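Local coordinates for thiol-activated cytolysin (Desulfobulbus propionicus, PDB 6NAL), which probably forms pores in target-cell membranes as a member of the cholesterol-dependent (thiol-activated) cytolysin family of bacterial toxins, at residues L34-R39 / I387-G392; M48-C53 / V356-E361; R182-S187 / E249-S254. One frame throughout, in Å; residues are numbered along the deposited sequence.

Contact 1. Residues L34-R39 / I387-G392; sequences LPAEER and ISYENG
Glu38 supplies the polar join between these two segments. Its CG sits in the crowded position between the backbone N and the carbonyl carbon (chi1 67°). Beyond CG the chain is extended, and this carries the carboxylate across to Ser388 and Tyr389. OE1 of Glu38 accepts the backbone N-H of Tyr389, with 2.9 Å between OE1 and N and an angle of 158° at the hydrogen. The N-H does not lie in the carboxylate plane. It comes from above, 68° out of it. The same OE1 also bonds Tyr45 OH, so two hydrogen bonds grip one oxygen. OE2 is held more loosely: Ser388 OG gives Glu38 OE2 a weak hydrogen bond at 3.4 Å. The backbone N of Tyr389 thus finds its acceptor in a side chain of another sheet. Ser388 is backbone-bonded to Val395, and Ile387 to Asn421. The Glu390 carboxylate is paired with Arg397. Glu390 OE1 lies 5.7 Å from Glu38 OE2, and Arg397 probably softens the repulsion between the two acids. Pro35 O receives a weak bond from Arg50 NH2.

The apolar part is small. Ala36 CB rests 3.8 Å from Tyr389 CD1, while Glu38 OE1 lies at the ring edge, 4.0 Å from CD2. Pro35 CB meets Gly392 CA at 4.3 Å, where the chain turns after strand 378-389. Tyr389 also packs on Glu51 of the second subunit.

The two strands do not pair with each other. Tyr45 of strand 44-59 also touches Ile387 and Tyr389. The contact therefore bridges two sheets: strand 378-389 lies between strands 394-408 and 422-432 in the C-terminal beta-sandwich, and strand 37-41 pairs with its neighbour 44-59.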
loop_
_atom_site.group_PDB
_atom_site.type_symbol
_atom_site.label_atom_id
_atom_site.label_comp_id
_atom_site.label_asym_id
_atom_site.label_seq_id
_atom_site.Cartn_x
_atom_site.Cartn_y
_atom_site.Cartn_z
ATOM N N LEU A 34 5.058 3.319 -15.238
ATOM C CA LEU A 34 3.740 3.272 -14.605
ATOM C C LEU A 34 3.691 4.205 -13.397
ATOM O O LEU A 34 3.679 3.751 -12.240
ATOM C CB LEU A 34 3.398 1.840 -14.199
ATOM C CG LEU A 34 3.173 0.797 -15.287
ATOM C CD1 LEU A 34 2.800 -0.578 -14.595
ATOM C CD2 LEU A 34 2.113 1.179 -16.255
ATOM N N PRO A 35 3.645 5.517 -13.624
ATOM C CA PRO A 35 3.663 6.455 -12.498
ATOM C C PRO A 35 2.281 6.606 -11.896
ATOM O O PRO A 35 1.264 6.508 -12.582
ATOM C CB PRO A 35 4.123 7.771 -13.133
ATOM C CG PRO A 35 3.415 7.722 -14.511
ATOM C CD PRO A 35 3.516 6.227 -14.924
ATOM N N ALA A 36 2.262 6.868 -10.597
ATOM C CA ALA A 36 1.017 7.152 -9.915
ATOM C C ALA A 36 0.390 8.418 -10.472
ATOM O O ALA A 36 1.083 9.370 -10.843
ATOM C CB ALA A 36 1.273 7.306 -8.430
ATOM N N GLU A 37 -0.943 8.431 -10.506
ATOM C CA GLU A 37 -1.671 9.589 -10.997
ATOM C C GLU A 37 -2.819 9.939 -10.057
ATOM O O GLU A 37 -3.304 9.119 -9.280
ATOM C CB GLU A 37 -2.221 9.394 -12.413
ATOM C CG GLU A 37 -2.648 8.005 -12.720
ATOM C CD GLU A 37 -2.867 7.780 -14.198
ATOM O OE1 GLU A 37 -3.833 7.058 -14.566
ATOM O OE2 GLU A 37 -2.079 8.345 -14.982
ATOM N N GLU A 38 -3.248 11.190 -10.134
ATOM C CA GLU A 38 -4.112 11.754 -9.123
ATOM C C GLU A 38 -5.158 12.631 -9.781
ATOM O O GLU A 38 -4.977 13.139 -10.890
ATOM C CB GLU A 38 -3.285 12.568 -8.105
ATOM C CG GLU A 38 -2.607 13.882 -8.697
ATOM C CD GLU A 38 -2.115 14.892 -7.581
ATOM O OE1 GLU A 38 -1.739 14.447 -6.485
ATOM O OE2 GLU A 38 -2.104 16.124 -7.794
ATOM N N ARG A 39 -6.248 12.812 -9.061
ATOM C CA ARG A 39 -7.212 13.839 -9.391
ATOM C C ARG A 39 -8.093 14.076 -8.179
ATOM O O ARG A 39 -8.092 13.311 -7.206
ATOM C CB ARG A 39 -8.063 13.443 -10.601
ATOM C CG ARG A 39 -8.965 12.286 -10.332
ATOM C CD ARG A 39 -9.566 11.705 -11.621
ATOM N NE ARG A 39 -10.277 10.470 -11.299
ATOM C CZ ARG A 39 -11.510 10.457 -10.817
ATOM N NH1 ARG A 39 -12.148 11.613 -10.653
ATOM N NH2 ARG A 39 -12.096 9.300 -10.527
ATOM N N ILE A 387 -0.290 16.222 0.069
ATOM C CA ILE A 387 0.354 15.228 -0.768
ATOM C C ILE A 387 -0.014 15.500 -2.207
ATOM O O ILE A 387 -1.157 15.822 -2.523
ATOM C CB ILE A 387 -0.060 13.819 -0.328
ATOM C CG1 ILE A 387 0.883 13.323 0.769
ATOM C CG2 ILE A 387 0.049 12.824 -1.437
ATOM C CD1 ILE A 387 1.150 14.382 1.838
ATOM N N SER A 388 0.966 15.370 -3.081
ATOM C CA SER A 388 0.783 15.561 -4.508
ATOM C C SER A 388 1.634 14.523 -5.249
ATOM O O SER A 388 2.678 14.085 -4.759
ATOM C CB SER A 388 1.122 17.019 -4.857
ATOM O OG SER A 388 0.536 17.361 -6.080
ATOM N N TYR A 389 1.152 14.065 -6.399
ATOM C CA TYR A 389 1.961 13.234 -7.292
ATOM C C TYR A 389 2.164 14.009 -8.579
ATOM O O TYR A 389 1.196 14.337 -9.260
ATOM C CB TYR A 389 1.334 11.887 -7.581
ATOM C CG TYR A 389 1.278 11.004 -6.358
ATOM C CD1 TYR A 389 2.264 10.097 -6.090
ATOM C CD2 TYR A 389 0.206 11.074 -5.484
ATOM C CE1 TYR A 389 2.169 9.253 -4.984
ATOM C CE2 TYR A 389 0.106 10.253 -4.376
ATOM C CZ TYR A 389 1.090 9.343 -4.133
ATOM O OH TYR A 389 1.007 8.553 -3.007
ATOM N N GLU A 390 3.415 14.304 -8.893
ATOM C CA GLU A 390 3.775 15.199 -9.983
ATOM C C GLU A 390 4.863 14.443 -10.730
ATOM O O GLU A 390 6.004 14.377 -10.262
ATOM C CB GLU A 390 4.268 16.558 -9.482
ATOM C CG GLU A 390 3.342 17.204 -8.445
ATOM C CD GLU A 390 3.599 18.695 -8.177
ATOM O OE1 GLU A 390 2.591 19.421 -8.080
ATOM O OE2 GLU A 390 4.769 19.149 -8.032
ATOM N N ASN A 391 4.495 13.883 -11.883
ATOM C CA ASN A 391 5.304 12.889 -12.592
ATOM C C ASN A 391 5.462 11.689 -11.655
ATOM O O ASN A 391 4.462 11.250 -11.047
ATOM C CB ASN A 391 6.581 13.586 -13.057
ATOM C CG ASN A 391 6.291 14.690 -14.107
ATOM O OD1 ASN A 391 6.052 15.854 -13.763
ATOM N ND2 ASN A 391 6.293 14.310 -15.385
ATOM N N GLY A 392 6.658 11.130 -11.503
ATOM C CA GLY A 392 6.807 9.982 -10.627
ATOM C C GLY A 392 7.387 10.303 -9.267
ATOM O O GLY A 392 8.309 9.631 -8.795
#

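Contact 2. Residues M48-C53 / V356-E361; sequences MTREKC and VAEKTE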
loop_
_atom_site.group_PDB
_atom_site.type_symbol
_atom_site.label_atom_id
_atom_site.label_comp_id
_atom_site.label_asym_id
_atom_site.label_seq_id
_atom_site.Cartn_x
_atom_site.Cartn_y
_atom_site.Cartn_z
HETATM N N MSE A 48 -4.435 6.826 -8.146
HETATM C CA MSE A 48 -4.440 5.590 -8.888
HETATM C C MSE A 48 -3.011 5.151 -9.107
HETATM O O MSE A 48 -2.217 5.838 -9.722
HETATM C CB MSE A 48 -5.167 5.720 -10.214
HETATM C CG MSE A 48 -5.105 4.391 -11.006
HETATM SE SE MSE A 48 -6.616 3.994 -12.156
HETATM C CE MSE A 48 -5.598 3.228 -13.614
ATOM N N THR A 49 -2.696 3.968 -8.598
ATOM C CA THR A 49 -1.373 3.372 -8.703
ATOM C C THR A 49 -1.463 2.106 -9.566
ATOM O O THR A 49 -2.507 1.453 -9.627
ATOM C CB THR A 49 -0.819 3.086 -7.297
ATOM O OG1 THR A 49 0.546 2.668 -7.405
ATOM C CG2 THR A 49 -1.647 2.036 -6.550
ATOM N N ARG A 50 -0.385 1.783 -10.279
ATOM C CA ARG A 50 -0.390 0.683 -11.225
ATOM C C ARG A 50 0.799 -0.204 -10.952
ATOM O O ARG A 50 1.884 0.259 -10.617
ATOM C CB ARG A 50 -0.370 1.175 -12.673
ATOM C CG ARG A 50 -1.728 1.745 -13.110
ATOM C CD ARG A 50 -1.680 2.377 -14.491
ATOM N NE ARG A 50 -0.617 3.363 -14.524
ATOM C CZ ARG A 50 -0.257 4.058 -15.586
ATOM N NH1 ARG A 50 -0.868 3.896 -16.753
ATOM N NH2 ARG A 50 0.725 4.924 -15.461
ATOM N N GLU A 51 0.574 -1.491 -11.099
ATOM C CA GLU A 51 1.592 -2.481 -10.813
ATOM C C GLU A 51 1.538 -3.573 -11.868
ATOM O O GLU A 51 0.461 -4.042 -12.249
ATOM C CB GLU A 51 1.385 -3.087 -9.448
ATOM C CG GLU A 51 2.618 -3.684 -8.840
ATOM C CD GLU A 51 2.278 -4.401 -7.518
ATOM O OE1 GLU A 51 1.065 -4.484 -7.139
ATOM O OE2 GLU A 51 3.232 -4.888 -6.863
ATOM N N LYS A 52 2.713 -3.970 -12.303
ATOM C CA LYS A 52 2.907 -5.020 -13.269
ATOM C C LYS A 52 2.964 -6.327 -12.503
ATOM O O LYS A 52 3.771 -6.456 -11.567
ATOM C CB LYS A 52 4.195 -4.777 -14.049
ATOM C CG LYS A 52 4.426 -5.786 -15.167
ATOM C CD LYS A 52 5.604 -5.401 -16.084
ATOM C CE LYS A 52 6.329 -6.691 -16.565
ATOM N NZ LYS A 52 6.774 -6.726 -17.978
ATOM N N CYS A 53 2.102 -7.282 -12.902
ATOM C CA CYS A 53 2.005 -8.588 -12.270
ATOM C C CYS A 53 1.954 -9.668 -13.329
ATOM O O CYS A 53 1.613 -9.414 -14.482
ATOM C CB CYS A 53 0.733 -8.788 -11.424
ATOM S SG CYS A 53 0.388 -7.501 -10.305
ATOM N N VAL A 356 -1.540 -5.587 -15.898
ATOM C CA VAL A 356 -1.390 -4.361 -15.124
ATOM C C VAL A 356 -2.519 -4.264 -14.099
ATOM O O VAL A 356 -3.677 -4.036 -14.459
ATOM C CB VAL A 356 -1.402 -3.131 -16.033
ATOM C CG1 VAL A 356 -1.185 -1.904 -15.207
ATOM C CG2 VAL A 356 -0.340 -3.250 -17.088
ATOM N N ALA A 357 -2.210 -4.424 -12.815
ATOM C CA ALA A 357 -3.230 -4.267 -11.776
ATOM C C ALA A 357 -3.285 -2.784 -11.442
ATOM O O ALA A 357 -2.234 -2.179 -11.186
ATOM C CB ALA A 357 -2.915 -5.070 -10.508
ATOM N N GLU A 358 -4.490 -2.202 -11.453
ATOM C CA GLU A 358 -4.691 -0.794 -11.094
ATOM C C GLU A 358 -5.397 -0.639 -9.752
ATOM O O GLU A 358 -6.502 -1.142 -9.567
ATOM C CB GLU A 358 -5.503 -0.079 -12.163
ATOM C CG GLU A 358 -4.948 -0.330 -13.535
ATOM C CD GLU A 358 -5.783 0.319 -14.628
ATOM O OE1 GLU A 358 -5.186 0.895 -15.586
ATOM O OE2 GLU A 358 -7.032 0.332 -14.464
ATOM N N LYS A 359 -4.761 0.056 -8.819
ATOM C CA LYS A 359 -5.319 0.280 -7.489
ATOM C C LYS A 359 -5.678 1.756 -7.384
ATOM O O LYS A 359 -4.842 2.620 -7.628
ATOM C CB LYS A 359 -4.350 -0.113 -6.371
ATOM C CG LYS A 359 -4.918 0.222 -4.984
ATOM C CD LYS A 359 -3.920 -0.040 -3.880
ATOM C CE LYS A 359 -4.574 -0.007 -2.497
ATOM N NZ LYS A 359 -6.065 0.168 -2.500
ATOM N N THR A 360 -6.932 2.022 -7.093
ATOM C CA THR A 360 -7.485 3.337 -6.857
ATOM C C THR A 360 -7.826 3.418 -5.374
ATOM O O THR A 360 -8.407 2.477 -4.829
ATOM C CB THR A 360 -8.733 3.521 -7.706
ATOM O OG1 THR A 360 -8.408 3.453 -9.107
ATOM C CG2 THR A 360 -9.373 4.845 -7.361
ATOM N N GLU A 361 -7.393 4.499 -4.712
ATOM C CA GLU A 361 -7.801 4.831 -3.353
ATOM C C GLU A 361 -8.471 6.192 -3.358
ATOM O O GLU A 361 -8.002 7.120 -4.021
ATOM C CB GLU A 361 -6.624 4.880 -2.364
ATOM C CG GLU A 361 -6.022 3.513 -2.066
ATOM C CD GLU A 361 -6.650 2.831 -0.844
ATOM O OE1 GLU A 361 -7.260 1.731 -1.002
ATOM O OE2 GLU A 361 -6.508 3.397 0.270
#
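Strands 48-53 and 356-361 run antiparallel, their axes 4.6 Å apart at closest and their directions 159° apart. They are neighbours in the long, curled sheet that leads toward the C-terminal beta-sandwich, as in the elongated linking domain of cholesterol-dependent cytolysins. Thr49 with Lys359 and Glu51 with Ala357 are the hydrogen-bonded pairs. Each has two N-H...O bonds nearly along the C=O axes; the one from Thr49 N to Lys359 O measures 2.7 Å. Met48, Arg50 and Lys52 face Thr360, Glu358 and Val356 in the non-hydrogen-bonded pairs between and beside them.

On the Arg50 face, Arg50 and Glu358 lie side by side and point the same way, with CG to CG 3.9 Å. Their charged groups do not meet: Arg50 NE stays 5.3 Å from Glu358 OE1. The bent chain of Met48, modelled as selenomethionine, crosses Glu358 obliquely and sets its SE 3.6 Å from Thr360 OG1. The terminal CE of Met48 lies against the Glu358 carboxylate, 3.1 Å from Glu358 OE1.

On the other face, Lys359 turns its NZ forward along its own strand into a very short salt bridge with Glu361 OE1 (2.5 Å). Cys53 joins a parallel pairing with a strand of the second subunit, so the sheet continues across the interface. Thr49 CG2 packs tightly against Lys359 CB, at 3.5 Å.

Contact 3. Residues R182-S187 / E249-S254; sequences RAEKKS and ESKLSS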
loop_
_atom_site.group_PDB
_atom_site.type_symbol
_atom_site.label_atom_id
_atom_site.label_comp_id
_atom_site.label_asym_id
_atom_site.label_seq_id
_atom_site.Cartn_x
_atom_site.Cartn_y
_atom_site.Cartn_z
ATOM N N ARG A 182 -11.348 -1.227 -23.131
ATOM C CA ARG A 182 -10.345 -0.289 -22.634
ATOM C C ARG A 182 -10.409 1.029 -23.396
ATOM O O ARG A 182 -10.085 2.073 -22.828
ATOM C CB ARG A 182 -8.946 -0.921 -22.679
ATOM C CG ARG A 182 -8.202 -0.875 -24.003
ATOM C CD ARG A 182 -6.905 -1.721 -23.922
ATOM N NE ARG A 182 -7.115 -3.051 -23.331
ATOM C CZ ARG A 182 -6.283 -3.656 -22.482
ATOM N NH1 ARG A 182 -5.149 -3.061 -22.102
ATOM N NH2 ARG A 182 -6.591 -4.864 -22.017
ATOM N N ALA A 183 -10.885 1.012 -24.650
ATOM C CA ALA A 183 -11.084 2.259 -25.393
ATOM C C ALA A 183 -12.113 3.157 -24.708
ATOM O O ALA A 183 -12.025 4.386 -24.791
ATOM C CB ALA A 183 -11.512 1.958 -26.839
ATOM N N GLU A 184 -13.130 2.577 -24.091
ATOM C CA GLU A 184 -13.987 3.315 -23.177
ATOM C C GLU A 184 -13.255 3.238 -21.846
ATOM O O GLU A 184 -12.134 2.755 -21.819
ATOM C CB GLU A 184 -15.378 2.730 -23.183
ATOM C CG GLU A 184 -15.978 2.876 -24.561
ATOM C CD GLU A 184 -17.457 2.573 -24.573
ATOM O OE1 GLU A 184 -18.171 3.059 -23.663
ATOM O OE2 GLU A 184 -17.904 1.838 -25.486
ATOM N N LYS A 185 -13.796 3.694 -20.726
ATOM C CA LYS A 185 -12.950 3.579 -19.539
ATOM C C LYS A 185 -13.358 2.372 -18.658
ATOM O O LYS A 185 -13.341 2.468 -17.436
ATOM C CB LYS A 185 -12.943 4.906 -18.751
ATOM C CG LYS A 185 -11.440 5.226 -18.452
ATOM C CD LYS A 185 -11.317 6.405 -17.492
ATOM C CE LYS A 185 -11.586 5.985 -16.059
ATOM N NZ LYS A 185 -11.319 7.107 -15.118
ATOM N N LYS A 186 -13.823 1.276 -19.274
ATOM C CA LYS A 186 -14.508 0.177 -18.596
ATOM C C LYS A 186 -13.542 -0.876 -18.057
ATOM O O LYS A 186 -12.490 -1.158 -18.635
ATOM C CB LYS A 186 -15.488 -0.471 -19.581
ATOM C CG LYS A 186 -16.779 0.314 -19.879
ATOM C CD LYS A 186 -17.658 -0.446 -20.875
ATOM C CE LYS A 186 -18.758 0.416 -21.432
ATOM N NZ LYS A 186 -19.315 -0.239 -22.648
ATOM N N SER A 187 -13.925 -1.448 -16.931
ATOM C CA SER A 187 -13.289 -2.600 -16.316
ATOM C C SER A 187 -14.266 -3.768 -16.278
ATOM O O SER A 187 -15.486 -3.593 -16.457
ATOM C CB SER A 187 -12.828 -2.261 -14.896
ATOM O OG SER A 187 -13.946 -2.019 -14.049
ATOM N N GLU A 249 -19.472 -5.413 -15.968
ATOM C CA GLU A 249 -18.754 -4.412 -16.736
ATOM C C GLU A 249 -19.211 -3.043 -16.234
ATOM O O GLU A 249 -20.412 -2.820 -16.005
ATOM C CB GLU A 249 -19.036 -4.563 -18.231
ATOM C CG GLU A 249 -17.898 -4.094 -19.128
ATOM C CD GLU A 249 -18.132 -4.371 -20.628
ATOM O OE1 GLU A 249 -18.593 -3.447 -21.346
ATOM O OE2 GLU A 249 -17.838 -5.503 -21.091
ATOM N N SER A 250 -18.256 -2.132 -16.036
ATOM C CA SER A 250 -18.563 -0.853 -15.409
ATOM C C SER A 250 -17.556 0.187 -15.850
ATOM O O SER A 250 -16.423 -0.146 -16.186
ATOM C CB SER A 250 -18.526 -0.977 -13.890
ATOM O OG SER A 250 -18.926 0.222 -13.285
ATOM N N LYS A 251 -17.957 1.457 -15.823
ATOM C CA LYS A 251 -16.968 2.523 -15.952
ATOM C C LYS A 251 -16.301 2.846 -14.621
ATOM O O LYS A 251 -15.279 3.540 -14.614
ATOM C CB LYS A 251 -17.620 3.755 -16.587
ATOM C CG LYS A 251 -17.806 3.574 -18.097
ATOM C CD LYS A 251 -18.361 4.800 -18.745
ATOM C CE LYS A 251 -17.530 5.211 -20.006
ATOM N NZ LYS A 251 -18.346 5.267 -21.267
ATOM N N LEU A 252 -16.879 2.400 -13.500
ATOM C CA LEU A 252 -16.186 2.421 -12.217
ATOM C C LEU A 252 -14.760 1.901 -12.324
ATOM O O LEU A 252 -14.420 1.195 -13.279
ATOM C CB LEU A 252 -16.877 1.559 -11.165
ATOM C CG LEU A 252 -18.337 1.793 -10.790
ATOM C CD1 LEU A 252 -18.914 0.685 -9.876
ATOM C CD2 LEU A 252 -18.457 3.170 -10.141
ATOM N N SER A 253 -13.917 2.249 -11.357
ATOM C CA SER A 253 -12.560 1.735 -11.303
ATOM C C SER A 253 -12.559 0.243 -10.972
ATOM O O SER A 253 -13.485 -0.268 -10.326
ATOM C CB SER A 253 -11.794 2.479 -10.233
ATOM O OG SER A 253 -12.272 2.063 -8.960
ATOM N N SER A 254 -11.490 -0.445 -11.405
ATOM C CA SER A 254 -11.292 -1.842 -11.042
ATOM C C SER A 254 -11.494 -2.060 -9.552
ATOM O O SER A 254 -12.093 -3.046 -9.125
ATOM C CB SER A 254 -9.887 -2.299 -11.422
ATOM O OG SER A 254 -9.530 -1.776 -12.659
#
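Two hydrogen bonds grip Ser250 OG. Ser250 OG accepts the backbone N-H of Leu252, 3.0 Å from Leu252 N, and it bonds Gln286 O. The first bond makes an ST turn where strand 232-250 ends. Across the contact, Ser187 and Ser250 form one antiparallel hydrogen-bonded pair. Ser187 N meets Ser250 O at 2.9 Å, nearly along the C=O axis, and the return bond from Ser250 N to Ser187 O is longer at 3.2 Å. Ser187 OG adds a weak bond to Leu252 O.

Beside this pair runs a chain of opposite charges: Lys251, Glu184, Lys186, Glu249. Lys251 bends at its end and brings NZ 3.3 Å from Glu184 OE1. The extended Lys186 chain crosses Glu249 obliquely, with NZ 3.5 Å from Glu249 OE1. A long ion pair of 3.6 Å from Lys186 NZ to Glu184 OE1 links the two halves. Ser253 caps helix 254-264 through Glu256 N.

As in related cytolysins, the helices flanking this strand pair are probably those that refold into membrane hairpins. Across the segments the better-formed hydrogen bonds are the two backbone ones. The Lys251-Glu184 bond is weak and the Lys186-Glu184 pair long, so the network probably contributes a modest, solvent-sensitive attraction.

Along the chain the first segments come in the order 1, 2, 3 and their partners return in the order 3, 2, 1, so contact 3 is innermost and contact 1 outermost. Contacts 1 and 2 have centres about 12 Å apart and share a sheet, in which strand 37-41 lies beside 44-59; Glu37 O and Met48 N probably form a hydrogen bond. Contact 3 belongs to the other large sheet. Its centre is about 14 Å from the centre of contact 2, where Ser253 and Ser254 pack on Thr360 and Glu358, and about 20 Å from that of contact 1. Together they run from the probable pore-forming region, across the linking sheet, to the C-terminal beta-sandwich.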